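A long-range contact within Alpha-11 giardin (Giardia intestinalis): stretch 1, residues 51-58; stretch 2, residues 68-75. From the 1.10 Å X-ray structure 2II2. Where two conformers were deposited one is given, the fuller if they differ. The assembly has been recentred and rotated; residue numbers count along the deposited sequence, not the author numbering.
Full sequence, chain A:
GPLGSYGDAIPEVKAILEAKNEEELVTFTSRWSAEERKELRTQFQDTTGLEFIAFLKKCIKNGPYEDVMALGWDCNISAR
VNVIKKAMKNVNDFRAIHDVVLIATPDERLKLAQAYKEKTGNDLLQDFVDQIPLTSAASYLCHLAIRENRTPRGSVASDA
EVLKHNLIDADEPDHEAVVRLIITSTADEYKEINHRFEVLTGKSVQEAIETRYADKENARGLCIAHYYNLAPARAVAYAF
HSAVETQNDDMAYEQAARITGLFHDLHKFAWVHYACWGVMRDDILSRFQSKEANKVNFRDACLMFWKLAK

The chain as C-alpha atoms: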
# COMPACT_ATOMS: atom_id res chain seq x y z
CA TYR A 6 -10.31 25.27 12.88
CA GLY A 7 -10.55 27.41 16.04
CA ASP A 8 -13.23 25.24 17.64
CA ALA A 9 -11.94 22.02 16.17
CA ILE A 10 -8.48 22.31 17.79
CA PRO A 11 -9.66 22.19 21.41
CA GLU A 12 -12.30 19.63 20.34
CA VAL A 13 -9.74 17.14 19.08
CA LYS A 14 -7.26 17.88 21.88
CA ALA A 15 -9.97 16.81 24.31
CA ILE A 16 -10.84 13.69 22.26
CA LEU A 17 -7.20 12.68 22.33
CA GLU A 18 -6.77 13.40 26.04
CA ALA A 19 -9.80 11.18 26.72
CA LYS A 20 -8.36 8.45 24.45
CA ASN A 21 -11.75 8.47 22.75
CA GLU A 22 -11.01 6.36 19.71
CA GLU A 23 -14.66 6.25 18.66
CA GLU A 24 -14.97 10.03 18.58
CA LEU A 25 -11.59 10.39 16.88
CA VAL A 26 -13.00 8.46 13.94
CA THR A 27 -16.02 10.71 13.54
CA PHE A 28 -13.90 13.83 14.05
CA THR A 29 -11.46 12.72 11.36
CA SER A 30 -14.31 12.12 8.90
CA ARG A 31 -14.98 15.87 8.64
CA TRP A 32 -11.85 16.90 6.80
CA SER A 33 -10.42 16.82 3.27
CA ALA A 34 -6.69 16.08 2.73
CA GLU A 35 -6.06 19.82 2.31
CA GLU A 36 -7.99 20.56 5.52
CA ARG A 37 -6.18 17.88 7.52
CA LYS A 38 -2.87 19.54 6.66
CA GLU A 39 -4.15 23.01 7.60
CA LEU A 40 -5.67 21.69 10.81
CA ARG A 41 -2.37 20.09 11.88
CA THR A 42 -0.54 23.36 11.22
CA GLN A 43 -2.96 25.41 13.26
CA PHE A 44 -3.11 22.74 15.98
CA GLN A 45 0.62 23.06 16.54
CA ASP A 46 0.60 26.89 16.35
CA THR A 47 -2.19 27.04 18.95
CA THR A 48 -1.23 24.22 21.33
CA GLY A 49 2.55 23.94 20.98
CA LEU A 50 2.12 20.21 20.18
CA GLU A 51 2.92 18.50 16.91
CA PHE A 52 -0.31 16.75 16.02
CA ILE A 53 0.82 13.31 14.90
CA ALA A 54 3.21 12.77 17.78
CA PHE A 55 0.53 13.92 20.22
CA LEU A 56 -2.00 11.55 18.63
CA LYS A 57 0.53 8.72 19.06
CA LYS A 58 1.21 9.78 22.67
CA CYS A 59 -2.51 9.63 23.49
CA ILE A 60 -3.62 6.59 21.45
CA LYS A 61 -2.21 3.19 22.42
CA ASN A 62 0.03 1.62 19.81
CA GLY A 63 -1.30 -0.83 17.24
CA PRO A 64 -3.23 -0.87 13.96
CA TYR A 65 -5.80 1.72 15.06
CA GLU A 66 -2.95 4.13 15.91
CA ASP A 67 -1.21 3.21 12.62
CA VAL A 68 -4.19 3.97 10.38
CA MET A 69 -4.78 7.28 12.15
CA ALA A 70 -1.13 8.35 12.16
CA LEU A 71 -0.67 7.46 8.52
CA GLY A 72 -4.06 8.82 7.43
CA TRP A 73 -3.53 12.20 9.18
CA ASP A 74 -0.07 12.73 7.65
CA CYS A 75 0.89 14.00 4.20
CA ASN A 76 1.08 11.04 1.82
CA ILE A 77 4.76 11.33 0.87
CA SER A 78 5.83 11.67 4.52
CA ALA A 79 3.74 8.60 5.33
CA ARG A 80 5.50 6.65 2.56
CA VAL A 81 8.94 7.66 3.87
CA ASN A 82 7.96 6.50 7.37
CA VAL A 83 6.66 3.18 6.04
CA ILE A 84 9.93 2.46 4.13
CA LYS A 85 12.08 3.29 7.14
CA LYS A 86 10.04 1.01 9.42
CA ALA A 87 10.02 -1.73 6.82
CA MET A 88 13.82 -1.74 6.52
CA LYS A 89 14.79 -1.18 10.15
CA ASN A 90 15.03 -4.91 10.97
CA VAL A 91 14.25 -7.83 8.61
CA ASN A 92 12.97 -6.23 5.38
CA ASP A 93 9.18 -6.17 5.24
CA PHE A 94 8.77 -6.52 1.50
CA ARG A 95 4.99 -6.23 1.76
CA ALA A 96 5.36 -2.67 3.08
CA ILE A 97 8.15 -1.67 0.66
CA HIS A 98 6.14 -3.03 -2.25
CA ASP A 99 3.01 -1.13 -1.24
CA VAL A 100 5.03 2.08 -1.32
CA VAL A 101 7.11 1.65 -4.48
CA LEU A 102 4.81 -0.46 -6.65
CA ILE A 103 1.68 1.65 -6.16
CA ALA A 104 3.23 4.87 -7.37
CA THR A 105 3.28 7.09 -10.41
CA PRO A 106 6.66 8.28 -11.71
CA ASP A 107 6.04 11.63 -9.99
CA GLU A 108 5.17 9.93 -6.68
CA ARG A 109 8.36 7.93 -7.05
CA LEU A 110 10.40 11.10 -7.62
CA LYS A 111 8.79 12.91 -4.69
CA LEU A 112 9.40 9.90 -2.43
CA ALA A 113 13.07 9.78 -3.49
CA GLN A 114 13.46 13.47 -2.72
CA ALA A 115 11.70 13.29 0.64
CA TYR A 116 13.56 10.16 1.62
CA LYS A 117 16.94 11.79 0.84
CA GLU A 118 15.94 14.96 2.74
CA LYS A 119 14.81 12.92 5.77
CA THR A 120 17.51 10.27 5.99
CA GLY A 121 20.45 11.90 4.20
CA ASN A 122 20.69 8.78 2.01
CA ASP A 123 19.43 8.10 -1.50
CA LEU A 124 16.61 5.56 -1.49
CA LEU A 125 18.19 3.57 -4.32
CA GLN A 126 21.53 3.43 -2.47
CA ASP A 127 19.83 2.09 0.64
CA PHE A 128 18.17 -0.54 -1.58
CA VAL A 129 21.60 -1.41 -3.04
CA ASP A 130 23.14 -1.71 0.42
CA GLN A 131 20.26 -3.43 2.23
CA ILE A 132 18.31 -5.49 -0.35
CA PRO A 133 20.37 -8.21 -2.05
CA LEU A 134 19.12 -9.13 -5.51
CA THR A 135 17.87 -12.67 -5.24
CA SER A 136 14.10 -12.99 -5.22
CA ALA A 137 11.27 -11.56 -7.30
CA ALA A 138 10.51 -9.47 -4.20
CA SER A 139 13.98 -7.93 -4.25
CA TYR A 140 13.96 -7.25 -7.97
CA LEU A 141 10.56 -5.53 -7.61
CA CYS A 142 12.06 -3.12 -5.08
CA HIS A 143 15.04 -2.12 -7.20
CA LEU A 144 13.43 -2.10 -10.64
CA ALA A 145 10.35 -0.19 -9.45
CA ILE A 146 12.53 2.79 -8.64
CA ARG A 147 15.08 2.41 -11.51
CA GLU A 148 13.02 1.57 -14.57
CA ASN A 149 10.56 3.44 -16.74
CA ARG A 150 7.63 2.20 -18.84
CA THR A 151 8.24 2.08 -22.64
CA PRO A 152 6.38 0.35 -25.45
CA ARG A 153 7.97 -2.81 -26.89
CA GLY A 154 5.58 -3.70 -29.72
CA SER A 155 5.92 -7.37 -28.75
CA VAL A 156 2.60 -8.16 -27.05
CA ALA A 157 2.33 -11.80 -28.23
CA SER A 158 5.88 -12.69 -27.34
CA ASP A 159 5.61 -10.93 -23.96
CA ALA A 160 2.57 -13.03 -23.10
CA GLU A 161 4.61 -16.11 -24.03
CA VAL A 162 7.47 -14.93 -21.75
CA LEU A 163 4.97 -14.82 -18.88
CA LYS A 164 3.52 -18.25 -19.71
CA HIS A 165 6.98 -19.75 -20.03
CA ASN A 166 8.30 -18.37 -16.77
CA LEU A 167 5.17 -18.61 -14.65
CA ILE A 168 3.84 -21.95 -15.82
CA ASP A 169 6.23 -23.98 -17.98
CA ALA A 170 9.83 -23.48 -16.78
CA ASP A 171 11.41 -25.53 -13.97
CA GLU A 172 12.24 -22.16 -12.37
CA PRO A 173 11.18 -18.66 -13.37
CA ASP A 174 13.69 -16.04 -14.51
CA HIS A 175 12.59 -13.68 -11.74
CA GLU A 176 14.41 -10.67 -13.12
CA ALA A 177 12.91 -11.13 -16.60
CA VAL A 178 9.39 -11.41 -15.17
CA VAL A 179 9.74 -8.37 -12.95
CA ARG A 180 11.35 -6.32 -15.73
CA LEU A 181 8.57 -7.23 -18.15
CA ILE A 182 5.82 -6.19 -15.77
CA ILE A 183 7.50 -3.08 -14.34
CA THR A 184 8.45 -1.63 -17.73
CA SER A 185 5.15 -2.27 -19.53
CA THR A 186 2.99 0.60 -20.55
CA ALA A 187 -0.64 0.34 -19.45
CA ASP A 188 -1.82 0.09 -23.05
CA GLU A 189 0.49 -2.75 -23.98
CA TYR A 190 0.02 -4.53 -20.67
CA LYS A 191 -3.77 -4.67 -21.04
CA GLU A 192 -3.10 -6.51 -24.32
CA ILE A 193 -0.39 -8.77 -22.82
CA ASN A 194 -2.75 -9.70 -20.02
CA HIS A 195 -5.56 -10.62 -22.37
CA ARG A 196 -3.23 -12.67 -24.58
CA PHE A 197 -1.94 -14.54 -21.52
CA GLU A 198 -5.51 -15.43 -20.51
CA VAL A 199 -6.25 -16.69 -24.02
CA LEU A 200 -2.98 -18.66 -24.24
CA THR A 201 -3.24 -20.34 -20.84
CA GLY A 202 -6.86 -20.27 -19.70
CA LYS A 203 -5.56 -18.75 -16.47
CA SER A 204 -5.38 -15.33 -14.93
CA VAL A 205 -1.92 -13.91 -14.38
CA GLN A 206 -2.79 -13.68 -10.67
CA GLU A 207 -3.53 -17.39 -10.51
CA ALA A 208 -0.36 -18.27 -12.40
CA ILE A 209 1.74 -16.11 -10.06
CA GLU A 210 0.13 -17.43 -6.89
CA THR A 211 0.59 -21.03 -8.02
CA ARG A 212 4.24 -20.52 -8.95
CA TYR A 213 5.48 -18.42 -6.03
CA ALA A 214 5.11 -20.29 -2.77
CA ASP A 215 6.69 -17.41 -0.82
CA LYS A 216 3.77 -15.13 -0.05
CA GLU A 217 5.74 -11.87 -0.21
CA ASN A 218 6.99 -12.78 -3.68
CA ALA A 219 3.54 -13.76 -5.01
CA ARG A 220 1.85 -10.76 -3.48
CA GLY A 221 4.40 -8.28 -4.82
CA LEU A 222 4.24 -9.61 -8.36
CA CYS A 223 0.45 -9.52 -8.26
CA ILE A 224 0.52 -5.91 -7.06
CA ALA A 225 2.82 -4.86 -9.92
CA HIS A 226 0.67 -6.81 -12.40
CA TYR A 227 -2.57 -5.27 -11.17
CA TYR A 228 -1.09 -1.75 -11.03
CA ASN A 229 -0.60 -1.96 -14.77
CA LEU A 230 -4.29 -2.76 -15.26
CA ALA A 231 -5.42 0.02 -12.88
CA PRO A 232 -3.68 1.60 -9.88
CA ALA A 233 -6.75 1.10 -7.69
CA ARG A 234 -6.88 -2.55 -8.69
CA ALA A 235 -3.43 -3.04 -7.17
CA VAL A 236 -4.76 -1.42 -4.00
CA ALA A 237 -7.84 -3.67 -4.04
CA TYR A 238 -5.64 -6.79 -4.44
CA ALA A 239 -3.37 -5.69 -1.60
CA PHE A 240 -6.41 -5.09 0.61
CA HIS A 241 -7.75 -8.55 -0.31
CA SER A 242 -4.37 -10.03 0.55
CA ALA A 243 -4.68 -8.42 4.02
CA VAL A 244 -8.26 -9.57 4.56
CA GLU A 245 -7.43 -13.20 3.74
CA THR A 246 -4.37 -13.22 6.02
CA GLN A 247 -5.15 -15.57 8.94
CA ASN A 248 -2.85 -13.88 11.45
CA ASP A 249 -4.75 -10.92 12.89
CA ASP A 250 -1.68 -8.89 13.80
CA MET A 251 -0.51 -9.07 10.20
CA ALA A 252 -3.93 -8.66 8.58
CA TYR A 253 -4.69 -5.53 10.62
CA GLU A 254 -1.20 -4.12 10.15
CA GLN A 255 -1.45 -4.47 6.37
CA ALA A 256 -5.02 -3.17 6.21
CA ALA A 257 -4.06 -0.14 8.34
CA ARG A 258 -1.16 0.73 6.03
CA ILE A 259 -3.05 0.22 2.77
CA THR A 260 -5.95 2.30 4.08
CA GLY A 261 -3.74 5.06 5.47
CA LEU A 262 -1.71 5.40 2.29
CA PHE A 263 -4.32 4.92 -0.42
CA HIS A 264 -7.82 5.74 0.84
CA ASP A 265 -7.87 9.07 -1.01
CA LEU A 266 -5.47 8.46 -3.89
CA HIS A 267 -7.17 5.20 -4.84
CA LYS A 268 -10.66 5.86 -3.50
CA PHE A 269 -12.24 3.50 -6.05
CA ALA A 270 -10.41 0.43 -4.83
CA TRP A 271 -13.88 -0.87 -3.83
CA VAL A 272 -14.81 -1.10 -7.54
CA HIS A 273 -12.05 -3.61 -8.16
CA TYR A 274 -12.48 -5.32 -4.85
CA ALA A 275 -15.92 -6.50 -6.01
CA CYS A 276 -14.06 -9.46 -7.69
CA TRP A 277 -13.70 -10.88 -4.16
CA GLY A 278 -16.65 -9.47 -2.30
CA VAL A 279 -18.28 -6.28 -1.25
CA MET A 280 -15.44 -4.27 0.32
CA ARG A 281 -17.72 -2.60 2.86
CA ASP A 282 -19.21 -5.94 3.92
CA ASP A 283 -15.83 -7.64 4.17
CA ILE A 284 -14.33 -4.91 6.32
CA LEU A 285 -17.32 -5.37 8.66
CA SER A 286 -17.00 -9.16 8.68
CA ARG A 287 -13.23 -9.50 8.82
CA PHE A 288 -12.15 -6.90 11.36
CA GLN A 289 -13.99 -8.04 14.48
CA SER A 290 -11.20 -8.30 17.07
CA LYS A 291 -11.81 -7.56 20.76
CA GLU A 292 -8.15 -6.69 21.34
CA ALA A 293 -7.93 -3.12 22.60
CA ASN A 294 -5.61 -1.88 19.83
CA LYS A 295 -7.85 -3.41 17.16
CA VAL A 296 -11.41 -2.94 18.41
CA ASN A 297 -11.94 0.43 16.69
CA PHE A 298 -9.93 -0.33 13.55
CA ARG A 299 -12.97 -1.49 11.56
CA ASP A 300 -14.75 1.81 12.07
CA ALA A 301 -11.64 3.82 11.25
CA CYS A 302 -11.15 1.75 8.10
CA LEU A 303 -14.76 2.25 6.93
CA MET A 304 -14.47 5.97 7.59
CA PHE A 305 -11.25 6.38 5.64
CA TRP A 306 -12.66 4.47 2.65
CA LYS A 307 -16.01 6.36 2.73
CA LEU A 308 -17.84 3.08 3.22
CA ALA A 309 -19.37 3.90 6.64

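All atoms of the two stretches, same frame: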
# COMPACT_ATOMS: atom_id res chain seq x y z
N GLU A 51 3.02 19.12 18.23
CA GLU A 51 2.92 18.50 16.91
C GLU A 51 1.83 17.44 16.90
O GLU A 51 1.81 16.56 17.75
CB GLU A 51 4.29 17.93 16.52
CG GLU A 51 4.42 17.62 15.03
CD GLU A 51 3.94 16.22 14.67
OE1 GLU A 51 4.38 15.26 15.32
OE2 GLU A 51 3.15 16.06 13.71
N PHE A 52 0.91 17.54 15.94
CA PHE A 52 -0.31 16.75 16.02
C PHE A 52 -0.12 15.25 16.00
O PHE A 52 -0.74 14.57 16.79
CB PHE A 52 -1.29 17.18 14.92
CG PHE A 52 -2.60 16.43 14.95
CD1 PHE A 52 -3.64 16.84 15.81
CD2 PHE A 52 -2.80 15.29 14.16
CE1 PHE A 52 -4.84 16.14 15.86
CE2 PHE A 52 -4.00 14.57 14.22
CZ PHE A 52 -5.03 15.02 15.06
N ILE A 53 0.69 14.75 15.08
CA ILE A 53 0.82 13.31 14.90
C ILE A 53 1.49 12.69 16.11
O ILE A 53 1.02 11.69 16.63
CB ILE A 53 1.53 12.97 13.57
CG1 ILE A 53 0.67 13.52 12.42
CG2 ILE A 53 1.76 11.45 13.47
CD1 ILE A 53 1.13 13.16 11.07
N ALA A 54 2.55 13.31 16.61
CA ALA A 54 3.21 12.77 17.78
C ALA A 54 2.28 12.78 18.99
O ALA A 54 2.28 11.87 19.80
CB ALA A 54 4.50 13.55 18.08
N PHE A 55 1.48 13.84 19.12
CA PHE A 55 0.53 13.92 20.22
C PHE A 55 -0.54 12.85 20.09
O PHE A 55 -0.88 12.21 21.05
CB PHE A 55 -0.09 15.32 20.29
CG PHE A 55 -1.01 15.53 21.46
CD1 PHE A 55 -0.52 15.50 22.76
CD2 PHE A 55 -2.37 15.80 21.27
CE1 PHE A 55 -1.35 15.69 23.85
CE2 PHE A 55 -3.22 15.98 22.36
CZ PHE A 55 -2.72 15.95 23.65
N LEU A 56 -1.06 12.65 18.87
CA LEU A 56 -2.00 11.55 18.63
C LEU A 56 -1.38 10.22 19.07
O LEU A 56 -2.03 9.45 19.78
CB LEU A 56 -2.43 11.55 17.17
CG LEU A 56 -3.46 10.50 16.74
CD1 LEU A 56 -4.23 10.98 15.53
CD2 LEU A 56 -2.80 9.17 16.44
N LYS A 57 -0.12 9.98 18.70
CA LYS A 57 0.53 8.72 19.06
C LYS A 57 0.75 8.61 20.57
O LYS A 57 0.67 7.52 21.12
CB LYS A 57 1.84 8.57 18.31
CG LYS A 57 1.71 8.27 16.83
CD LYS A 57 3.10 8.06 16.23
CE LYS A 57 3.10 8.01 14.72
NZ LYS A 57 4.49 8.11 14.17
N LYS A 58 1.01 9.75 21.23
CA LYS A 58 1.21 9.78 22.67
C LYS A 58 -0.08 9.43 23.42
O LYS A 58 -0.03 8.84 24.49
CB LYS A 58 1.73 11.14 23.12
CG LYS A 58 2.25 11.19 24.56
CD LYS A 58 2.59 12.61 25.00
CE LYS A 58 3.03 12.69 26.46
NZ LYS A 58 2.03 12.15 27.45
N VAL A 68 -3.34 3.43 11.45
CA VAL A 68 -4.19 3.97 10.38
C VAL A 68 -4.44 5.46 10.59
O VAL A 68 -4.47 6.25 9.64
CB VAL A 68 -5.50 3.15 10.21
CG1 VAL A 68 -6.51 3.42 11.31
CG2 VAL A 68 -6.11 3.48 8.85
N MET A 69 -4.58 5.87 11.84
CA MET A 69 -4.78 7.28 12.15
C MET A 69 -3.52 8.12 11.89
O MET A 69 -3.59 9.23 11.30
CB MET A 69 -5.25 7.44 13.60
CG MET A 69 -6.70 7.19 13.82
SD MET A 69 -7.66 8.48 12.99
CE MET A 69 -9.34 7.91 13.22
N ALA A 70 -2.37 7.62 12.35
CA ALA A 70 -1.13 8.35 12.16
C ALA A 70 -0.72 8.47 10.71
O ALA A 70 -0.21 9.50 10.30
CB ALA A 70 0.00 7.75 12.98
N LEU A 71 -0.95 7.39 9.94
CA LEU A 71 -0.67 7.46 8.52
C LEU A 71 -1.70 8.32 7.79
O LEU A 71 -1.34 9.18 6.98
CB LEU A 71 -0.64 6.05 7.91
CG LEU A 71 0.53 5.14 8.30
CD1 LEU A 71 0.32 3.76 7.70
CD2 LEU A 71 1.90 5.72 7.88
N GLY A 72 -2.98 8.11 8.11
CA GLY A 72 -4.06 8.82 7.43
C GLY A 72 -4.02 10.33 7.68
O GLY A 72 -4.33 11.11 6.78
N TRP A 73 -3.64 10.76 8.88
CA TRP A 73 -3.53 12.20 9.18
C TRP A 73 -2.32 12.90 8.57
O TRP A 73 -2.28 14.12 8.51
CB TRP A 73 -3.54 12.42 10.70
CG TRP A 73 -4.90 12.57 11.25
CD1 TRP A 73 -5.69 11.63 11.84
CD2 TRP A 73 -5.65 13.78 11.24
NE1 TRP A 73 -6.89 12.20 12.21
CE2 TRP A 73 -6.89 13.51 11.85
CE3 TRP A 73 -5.39 15.08 10.79
CZ2 TRP A 73 -7.89 14.49 12.02
CZ3 TRP A 73 -6.38 16.06 10.96
CH2 TRP A 73 -7.61 15.76 11.56
N ASP A 74 -1.30 12.13 8.17
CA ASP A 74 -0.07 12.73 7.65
C ASP A 74 -0.22 13.08 6.17
O ASP A 74 -1.18 12.66 5.51
CB ASP A 74 1.08 11.71 7.80
CG ASP A 74 2.47 12.35 7.86
OD1 ASP A 74 2.60 13.58 7.67
OD2 ASP A 74 3.42 11.58 8.11
N CYS A 75 0.74 13.85 5.65
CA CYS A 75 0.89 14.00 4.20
C CYS A 75 1.38 12.68 3.59
O CYS A 75 2.17 11.95 4.20
CB CYS A 75 1.84 15.15 3.87
SG CYS A 75 1.09 16.75 4.29

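The contact between residues 51-58 and 68-75 of alpha-11 giardin is a nearly antiparallel helix pair held together by apolar side-chain packing, with no hydrogen bond passing from one stretch to the other. It illustrates a general principle: neighbouring helices satisfy their polar backbone internally and meet through the side chains that recur on one flank of each. The two axes run at 171° and approach to 9.9 Å, and the contact buries 353 Å² counted over both sides.

The backbone bookkeeping is local. In the first helix L56 N donates to F52 O at 2.8 Å and K57 N to I53 O at 2.9 Å; in the second, G72 N reaches V68 O at 2.8 Å and W73 N reaches M69 O at 2.9 Å. These bonds stay within each stretch, and the contact between the stretches is mainly apolar. From the first helix F52, I53 and L56 point toward the partner, a spacing of one and three residues that places them on the same flank, while A54, F55 and K58 lie out of reach.

The helices come nearest in register at I53 and A70, whose CA atoms are 6.0 Å apart. The small side chain of A70 leaves its CB 4.1 Å from I53 CG2, an ordinary van der Waals separation. The other arm of I53 extends along the partner: its CD1 lies 4.0 Å from A70 O and 3.6 Å from D74 CG, so one isoleucine reaches from A70 to D74. K57 approaches A70 differently. Its CA-to-CB bond points sideways, but the extended chain brings CE to 3.6 Å from A70 CB. Here an exposed lysine contributes aliphatic carbon to an apolar contact.

W73 supplies the aromatic part. F52 CE2 sits over one face of the W73 ring, 3.5 Å from W73 CD2, yet the rings are neither stacked nor edge-to-face: the F52 ring and the six-membered ring of W73 have centroids 4.7 Å apart and planes inclined at 49°. L56 CD1 lies 4.0 Å from W73 CD1, and both methyls of L56 lie close to M69 CB, CD2 at 4.1 Å and CD1 at 4.2 Å. The leucine thus bridges two residues one helical turn apart. M69 starts toward the first helix but its end leads away, so it is the base of its side chain that L56 meets. The polar NE1 of W73 is hydrogen-bonded elsewhere in the structure.

Polar side chains serve the ends of this arrangement. E51, which makes no contact across the pair, caps the first helix with both carboxylate oxygens: OE2 accepts from I53 N at 3.1 Å and OE1 of E51 from A54 N at 3.0 Å. In the second stretch D74 OD1 accepts a weak bond from C75 N at 2.8 Å. Hydrogen bonds organise each segment, and apolar packing joins them.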